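Local atomic coordinates of putative S-adenosyl-L-methionine-dependent Methyltransferase (Methanococcus maripaludis, PDB entry 3DLC), a protein that binds S-adenosylmethionine and probably transfers its methyl group to an acceptor that is not firmly established. Residues Phe40-Gly45 and Ala112-Ser117; Ala130-Tyr135 and Asp191-Ser196; Lys143-Gly148 and Gly206-Ile211. All coordinates share one frame; numbering follows the deposited sequence. Where two conformers were deposited one is given.

Contact 1 of 3, residues Phe40-Gly45 and Ala112-Ser117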
# COMPACT_ATOMS: atom_id res chain seq x y z
N PHE A 40 -0.35 6.30 14.50
CA PHE A 40 0.83 5.79 15.12
C PHE A 40 1.78 6.81 15.69
O PHE A 40 2.61 6.45 16.51
CB PHE A 40 1.58 4.90 14.15
CG PHE A 40 0.73 3.85 13.48
CD1 PHE A 40 0.09 2.88 14.20
CD2 PHE A 40 0.54 3.87 12.12
CE1 PHE A 40 -0.69 1.93 13.59
CE2 PHE A 40 -0.24 2.94 11.49
CZ PHE A 40 -0.86 1.96 12.23
N GLY A 41 1.68 8.06 15.29
CA GLY A 41 2.60 9.06 15.80
C GLY A 41 4.03 8.90 15.32
O GLY A 41 4.94 9.47 15.94
N ILE A 42 4.24 8.13 14.24
CA ILE A 42 5.56 7.94 13.62
C ILE A 42 5.68 8.98 12.53
O ILE A 42 4.84 9.01 11.62
CB ILE A 42 5.79 6.52 13.07
CG1 ILE A 42 5.36 5.42 14.06
CG2 ILE A 42 7.26 6.36 12.70
CD1 ILE A 42 5.17 4.05 13.40
N THR A 43 6.67 9.87 12.64
CA THR A 43 6.75 11.03 11.71
C THR A 43 8.13 11.13 10.99
O THR A 43 8.39 12.06 10.27
CB THR A 43 6.46 12.32 12.47
OG1 THR A 43 7.37 12.47 13.56
CG2 THR A 43 5.03 12.33 13.02
N ALA A 44 9.03 10.27 11.41
CA ALA A 44 10.37 10.20 10.88
C ALA A 44 10.93 8.79 10.95
O ALA A 44 10.33 7.90 11.53
CB ALA A 44 11.32 11.22 11.60
N GLY A 45 12.12 8.62 10.42
CA GLY A 45 12.74 7.30 10.30
C GLY A 45 12.52 6.79 8.89
O GLY A 45 12.53 7.56 7.92
N ALA A 112 12.59 -1.08 8.72
CA ALA A 112 11.50 -0.13 8.55
C ALA A 112 10.79 0.23 9.85
O ALA A 112 10.29 -0.63 10.54
CB ALA A 112 10.46 -0.75 7.56
N ASP A 113 10.69 1.52 10.10
CA ASP A 113 9.84 1.98 11.20
C ASP A 113 8.35 1.84 10.90
O ASP A 113 7.54 1.65 11.79
CB ASP A 113 10.18 3.44 11.51
CG ASP A 113 11.60 3.61 12.02
OD1 ASP A 113 11.91 3.07 13.11
OD2 ASP A 113 12.40 4.25 11.34
N LEU A 114 8.02 1.99 9.63
CA LEU A 114 6.64 1.98 9.15
C LEU A 114 6.58 1.34 7.79
O LEU A 114 7.42 1.61 6.95
CB LEU A 114 6.09 3.40 9.06
CG LEU A 114 4.68 3.58 8.53
CD1 LEU A 114 3.62 2.95 9.45
CD2 LEU A 114 4.40 5.10 8.30
N ILE A 115 5.62 0.44 7.59
CA ILE A 115 5.36 -0.16 6.28
C ILE A 115 3.92 0.12 5.93
O ILE A 115 3.00 -0.24 6.69
CB ILE A 115 5.64 -1.68 6.26
CG1 ILE A 115 7.08 -1.96 6.68
CG2 ILE A 115 5.29 -2.27 4.93
CD1 ILE A 115 7.41 -3.46 6.86
N VAL A 116 3.70 0.76 4.78
CA VAL A 116 2.38 1.06 4.30
C VAL A 116 2.17 0.40 2.94
O VAL A 116 3.11 0.11 2.23
CB VAL A 116 2.15 2.60 4.19
CG1 VAL A 116 2.41 3.29 5.54
CG2 VAL A 116 3.01 3.24 3.08
N SER A 117 0.91 0.17 2.58
CA SER A 117 0.59 -0.37 1.26
C SER A 117 -0.89 -0.18 1.00
O SER A 117 -1.72 -0.57 1.83
CB SER A 117 0.87 -1.84 1.23
OG SER A 117 0.55 -2.42 -0.02
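The backbones of Phe40-Gly45 and Ala112-Ser117 come nearest at Gly45 and Asp113, whose CA atoms lie 6.1 Å apart, and stand wider at Ile42 and Leu114, with 7.5 Å from CA to CA; no hydrogen bond joins the two segments. Packing of side chains on each other and on backbone atoms makes the contact. Ile42 carries much of it: CG1 is anti to the carbonyl carbon (chi1 -47°), and CD1 at the end of that branch comes 3.7 Å from Asp113 O. The same Ile42 CD1 lies 4.4 Å from Leu114 CD1, while the other branch, Ile42 CG2, is 4.3 Å from Asp113 CB. Leu114 CD1 also meets the Phe40 ring, 4.2 Å from CD2, the two side chains crossing at about a right angle. At the other end, Asp113 OD2 sits 3.2 Å from Gly45 CA. A side chain at Gly45 would start on the side facing that oxygen and collide with it, and with the backbone turned as it is there, a CB would also press on the carbonyl O of Ala44. Asp113 OD2 accepts a hydrogen bond from Thr46 N, and OD1 forms a salt bridge with Lys139 NZ. The contact thus joins the loop between helix 28-40 and strand 46-50 to the Asp113-Leu114 part of strand 112-118. Its chemistry is divided: apolar contacts around Leu114, and a carboxylate that meets Gly45 only by packing and has its polar partners, Thr46 and Lys139, outside the two segments.

Contact 2 of 3, residues Ala130-Tyr135 and Asp191-Ser196. Unlike the reference sequence in segment 191-196: Ile195 (reference Val).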
# COMPACT_ATOMS: atom_id res chain seq x y z
N ALA A 130 4.72 -13.33 1.50
CA ALA A 130 4.73 -11.86 1.48
C ALA A 130 4.76 -11.31 2.91
O ALA A 130 5.54 -10.43 3.22
CB ALA A 130 3.51 -11.33 0.75
N PHE A 131 3.90 -11.84 3.79
CA PHE A 131 3.86 -11.35 5.16
C PHE A 131 5.06 -11.74 6.00
O PHE A 131 5.45 -10.99 6.87
CB PHE A 131 2.51 -11.64 5.82
CG PHE A 131 1.48 -10.60 5.44
CD1 PHE A 131 1.41 -9.39 6.10
CD2 PHE A 131 0.66 -10.79 4.33
CE1 PHE A 131 0.52 -8.41 5.70
CE2 PHE A 131 -0.22 -9.81 3.93
CZ PHE A 131 -0.28 -8.63 4.61
N ARG A 132 5.69 -12.86 5.71
CA ARG A 132 6.98 -13.17 6.34
C ARG A 132 8.04 -12.16 5.95
O ARG A 132 8.85 -11.74 6.78
CB ARG A 132 7.42 -14.60 6.02
CG ARG A 132 6.64 -15.64 6.84
CD ARG A 132 7.18 -17.06 6.58
NE ARG A 132 6.74 -17.98 7.61
CZ ARG A 132 5.59 -18.62 7.60
NH1 ARG A 132 4.81 -18.60 6.55
NH2 ARG A 132 5.22 -19.31 8.67
N GLU A 133 8.04 -11.75 4.68
CA GLU A 133 9.00 -10.72 4.24
C GLU A 133 8.73 -9.37 4.90
O GLU A 133 9.64 -8.66 5.31
CB GLU A 133 8.99 -10.60 2.70
CG GLU A 133 9.81 -11.65 2.02
CD GLU A 133 11.28 -11.41 2.29
OE1 GLU A 133 11.88 -10.51 1.64
OE2 GLU A 133 11.84 -12.06 3.19
N ILE A 134 7.46 -8.99 4.95
CA ILE A 134 7.05 -7.75 5.60
C ILE A 134 7.52 -7.77 7.05
O ILE A 134 8.08 -6.79 7.56
CB ILE A 134 5.54 -7.57 5.48
CG1 ILE A 134 5.22 -7.22 4.02
CG2 ILE A 134 5.00 -6.50 6.43
CD1 ILE A 134 3.74 -7.39 3.62
N TYR A 135 7.30 -8.88 7.74
CA TYR A 135 7.71 -8.95 9.13
C TYR A 135 9.22 -8.89 9.26
O TYR A 135 9.73 -8.28 10.21
CB TYR A 135 7.13 -10.18 9.82
CG TYR A 135 7.02 -10.07 11.32
CD1 TYR A 135 6.18 -9.13 11.88
CD2 TYR A 135 7.71 -10.89 12.18
CE1 TYR A 135 6.00 -9.02 13.22
CE2 TYR A 135 7.52 -10.80 13.58
CZ TYR A 135 6.65 -9.85 14.07
OH TYR A 135 6.45 -9.69 15.43
N ASP A 191 -1.86 -15.60 11.63
CA ASP A 191 -1.87 -16.61 12.69
C ASP A 191 -0.99 -17.79 12.32
O ASP A 191 -0.34 -18.37 13.19
CB ASP A 191 -3.30 -17.01 13.01
CG ASP A 191 -4.10 -15.89 13.67
OD1 ASP A 191 -3.51 -14.88 14.13
OD2 ASP A 191 -5.32 -16.06 13.74
N GLU A 192 -0.94 -18.16 11.04
CA GLU A 192 -0.05 -19.26 10.62
C GLU A 192 1.41 -18.84 10.81
O GLU A 192 2.25 -19.68 11.18
CB GLU A 192 -0.31 -19.66 9.17
CG GLU A 192 0.60 -20.81 8.66
CD GLU A 192 2.01 -20.43 8.13
OE1 GLU A 192 2.17 -19.39 7.47
OE2 GLU A 192 2.99 -21.22 8.32
N ILE A 193 1.75 -17.58 10.58
CA ILE A 193 3.11 -17.07 10.81
C ILE A 193 3.43 -17.04 12.28
O ILE A 193 4.57 -17.25 12.68
CB ILE A 193 3.30 -15.70 10.14
CG1 ILE A 193 3.19 -15.84 8.62
CG2 ILE A 193 4.66 -15.09 10.53
CD1 ILE A 193 3.02 -14.51 7.89
N GLY A 194 2.43 -16.76 13.09
CA GLY A 194 2.56 -16.72 14.54
C GLY A 194 2.75 -15.37 15.18
O GLY A 194 3.20 -15.25 16.30
N ILE A 195 2.35 -14.33 14.45
CA ILE A 195 2.49 -12.94 14.87
C ILE A 195 1.81 -12.73 16.22
O ILE A 195 0.63 -13.02 16.38
CB ILE A 195 1.82 -11.99 13.81
CG1 ILE A 195 2.48 -12.13 12.43
CG2 ILE A 195 1.84 -10.54 14.28
CD1 ILE A 195 3.98 -11.97 12.43
N SER A 196 2.56 -12.19 17.18
CA SER A 196 2.03 -12.02 18.56
C SER A 196 1.06 -10.87 18.74
O SER A 196 0.23 -10.91 19.63
CB SER A 196 3.21 -11.80 19.54
OG SER A 196 4.05 -12.93 19.65
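Arg132 and Glu192 form a two-pronged salt bridge between helix 127-137 and the last turn of helix 180-193, which ends in a Schellman motif with Gly194 as its C-prime residue. Arg132 NH1 donates to Glu192 OE1 at 2.9 Å and uses the syn lone pair of that oxygen. Arg132 NH2 lies 3.0 Å from Glu192 OE2, meeting it from above the carboxylate plane. The two flat groups are accordingly not coplanar but turned 53° against each other. Ile193 covers one face of the guanidinium: CG1 stands 3.7 Å above the plane, over its centre. The Arg132 chain, extended from CG to NE, runs past Ile193 in the opposite direction, and Ile193 CD1 reaches back to within 3.6 Å of Phe131 CB.

One helical turn on from Phe131, Tyr135 has CG anti to the backbone N (chi1 -157°), and its ring presents a face to Ile195. In the conformer described, one of two modelled, Ile195 CD1 makes a CH-pi contact 3.5 Å from the Tyr135 ring centroid, almost on the ring normal. An alanine at Tyr135 would probably leave this methyl without its aromatic cover and Lys213 without its cation-pi partner.

Further out, the Schellman bonds Ile195 N to Leu190 O and Gly194 N to Asp191 O turn the chain, and the far end of the Ile195 side chain then reaches the Tyr135 ring. Glycine suits the turn, since a CB on Gly194 would run into the carbonyl O of Ile193. Beneath, Phe131, Tyr135 and Ile195 rest on strand 206-211 of the methyltransferase sheet. In the salt bridge itself, the bond from Arg132 NH2 to Glu192 OE2 is fairly straight, with 160° at the hydrogen.

Contact 3 of 3, residues Lys143-Gly148 and Gly206-Ile211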
# COMPACT_ATOMS: atom_id res chain seq x y z
N LYS A 143 5.44 -0.49 12.89
CA LYS A 143 4.02 -0.65 12.59
C LYS A 143 3.79 -0.82 11.09
O LYS A 143 4.58 -0.32 10.28
CB LYS A 143 3.21 0.59 13.03
CG LYS A 143 3.30 0.95 14.51
CD LYS A 143 2.55 -0.00 15.38
CE LYS A 143 2.61 0.41 16.84
NZ LYS A 143 1.83 -0.49 17.68
N THR A 144 2.70 -1.50 10.74
CA THR A 144 2.26 -1.58 9.35
C THR A 144 0.86 -0.98 9.20
O THR A 144 0.10 -0.86 10.14
CB THR A 144 2.25 -3.02 8.77
OG1 THR A 144 1.13 -3.77 9.25
CG2 THR A 144 3.50 -3.78 9.11
N TYR A 145 0.53 -0.66 7.95
CA TYR A 145 -0.81 -0.18 7.57
C TYR A 145 -0.97 -0.61 6.12
O TYR A 145 -0.64 0.12 5.19
CB TYR A 145 -0.88 1.32 7.76
CG TYR A 145 -2.28 1.92 7.77
CD1 TYR A 145 -3.05 1.92 8.92
CD2 TYR A 145 -2.79 2.55 6.66
CE1 TYR A 145 -4.28 2.53 8.96
CE2 TYR A 145 -4.02 3.17 6.69
CZ TYR A 145 -4.76 3.16 7.84
OH TYR A 145 -5.98 3.80 7.84
N ILE A 146 -1.46 -1.84 5.96
CA ILE A 146 -1.47 -2.55 4.66
C ILE A 146 -2.87 -2.96 4.31
O ILE A 146 -3.53 -3.71 5.04
CB ILE A 146 -0.55 -3.80 4.75
CG1 ILE A 146 0.91 -3.36 4.96
CG2 ILE A 146 -0.74 -4.70 3.54
CD1 ILE A 146 1.81 -4.46 5.42
N GLY A 147 -3.38 -2.45 3.19
CA GLY A 147 -4.78 -2.73 2.88
C GLY A 147 -5.25 -1.90 1.73
O GLY A 147 -4.55 -1.77 0.72
N GLY A 148 -6.43 -1.32 1.88
CA GLY A 148 -6.99 -0.46 0.84
C GLY A 148 -8.14 0.35 1.34
O GLY A 148 -8.65 0.10 2.40
N GLY A 206 -11.38 2.27 5.36
CA GLY A 206 -10.98 1.11 4.55
C GLY A 206 -10.70 -0.15 5.36
O GLY A 206 -11.18 -0.29 6.50
N PHE A 207 -9.94 -1.04 4.74
CA PHE A 207 -9.50 -2.34 5.31
C PHE A 207 -7.99 -2.22 5.49
O PHE A 207 -7.29 -1.96 4.51
CB PHE A 207 -9.81 -3.47 4.33
CG PHE A 207 -9.07 -4.75 4.65
CD1 PHE A 207 -9.48 -5.59 5.66
CD2 PHE A 207 -7.93 -5.09 3.98
CE1 PHE A 207 -8.76 -6.73 5.96
CE2 PHE A 207 -7.22 -6.25 4.28
CZ PHE A 207 -7.64 -7.05 5.25
N TRP A 208 -7.48 -2.44 6.71
CA TRP A 208 -6.04 -2.24 6.96
C TRP A 208 -5.53 -3.25 7.97
O TRP A 208 -6.14 -3.48 9.02
CB TRP A 208 -5.75 -0.83 7.44
CG TRP A 208 -6.26 0.22 6.48
CD1 TRP A 208 -7.46 0.87 6.54
CD2 TRP A 208 -5.62 0.68 5.30
NE1 TRP A 208 -7.59 1.71 5.47
CE2 TRP A 208 -6.48 1.61 4.69
CE3 TRP A 208 -4.41 0.39 4.69
CZ2 TRP A 208 -6.13 2.29 3.51
CZ3 TRP A 208 -4.05 1.07 3.51
CH2 TRP A 208 -4.92 1.99 2.94
N ILE A 209 -4.37 -3.82 7.64
CA ILE A 209 -3.64 -4.77 8.46
C ILE A 209 -2.53 -4.03 9.17
O ILE A 209 -1.65 -3.45 8.54
CB ILE A 209 -3.07 -5.89 7.57
CG1 ILE A 209 -4.19 -6.66 6.85
CG2 ILE A 209 -2.18 -6.82 8.38
CD1 ILE A 209 -3.71 -7.44 5.62
N ILE A 210 -2.58 -4.07 10.50
CA ILE A 210 -1.69 -3.29 11.36
C ILE A 210 -0.93 -4.20 12.32
O ILE A 210 -1.38 -4.56 13.42
CB ILE A 210 -2.52 -2.25 12.17
CG1 ILE A 210 -3.32 -1.37 11.22
CG2 ILE A 210 -1.62 -1.41 13.08
CD1 ILE A 210 -4.32 -0.43 11.87
N ILE A 211 0.24 -4.61 11.86
CA ILE A 211 1.12 -5.48 12.62
C ILE A 211 2.03 -4.62 13.47
O ILE A 211 2.54 -3.60 13.02
CB ILE A 211 1.95 -6.34 11.66
CG1 ILE A 211 1.04 -7.28 10.86
CG2 ILE A 211 3.03 -7.13 12.41
CD1 ILE A 211 1.66 -7.80 9.56
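Tyr145 and Trp208 lie face to face in an offset stack, the Tyr145 ring and the five-membered ring of Trp208 having centroids 4.1 Å apart and planes 15° from parallel. Trp208 CB also makes a CH-pi contact with that Tyr145 face. The opposite indole face lies against the glycines: Gly148 CA makes a CH-pi contact 4.1 Å from the centroid of the six-membered ring, with Gly147 C toward the rim. Ile146 N lies at the indole edge, and NE1 is bonded beyond the segments to Glu205 O. The tryptophan is thus sandwiched between the Tyr145 ring and the Gly147-Gly148 backbone, both from strand 142-148, and it lies beside Arg118, which binds S-adenosylmethionine.

The strands are antiparallel. Ile146 with Ile209 and Gly148 with Phe207 are hydrogen-bonded pairs; Gly147 with Trp208, between them, is a non-hydrogen-bonded pair, and a side chain at Gly147 would collide with Phe207 O. Thr144 adds its hydroxyl to the pattern, OG1 standing between the backbone N and the carbonyl carbon (chi1 77°). Thr144 OG1 accepts from Ile211 N at 2.9 Å, nearly straight at 178°, and donates to Ile209 O, also at 2.9 Å. Ile209 O takes Ile146 N as well, at 3.0 Å, the two donors arriving from opposite faces of the carbonyl plane.

In this Rossmann-like methyltransferase sheet, strand 142-148 also bonds to strand 112-118, and strand 206-211 neighbours strand 198-203. Helices 127-137 and 180-193 pack over the face bearing Ile146 and Ile209, whereas helix 28-40 meets Tyr145 and Ile210.

From the N terminus, contact 1 opens after helix 28-40 and closes when strand 112-118 returns beside the loop, bracketing the first three strands of the sheet. Only then does contact 2 open, on helix 127-137, followed by contact 3 on strand 142-148. The chain closes them in the same order, at 191-196 and then 206-211, so contacts 2 and 3 cross, while contact 1 precedes both in series. Contacts 1 and 3 meet within the sheet, where Ile115 O and Tyr145 N are probably hydrogen-bonded. Contact 2 lies on one face of that sheet, where Ile134 CG2 packs on Ile146 CD1, and ties helices 127-137 and 180-193 to strand 206-211.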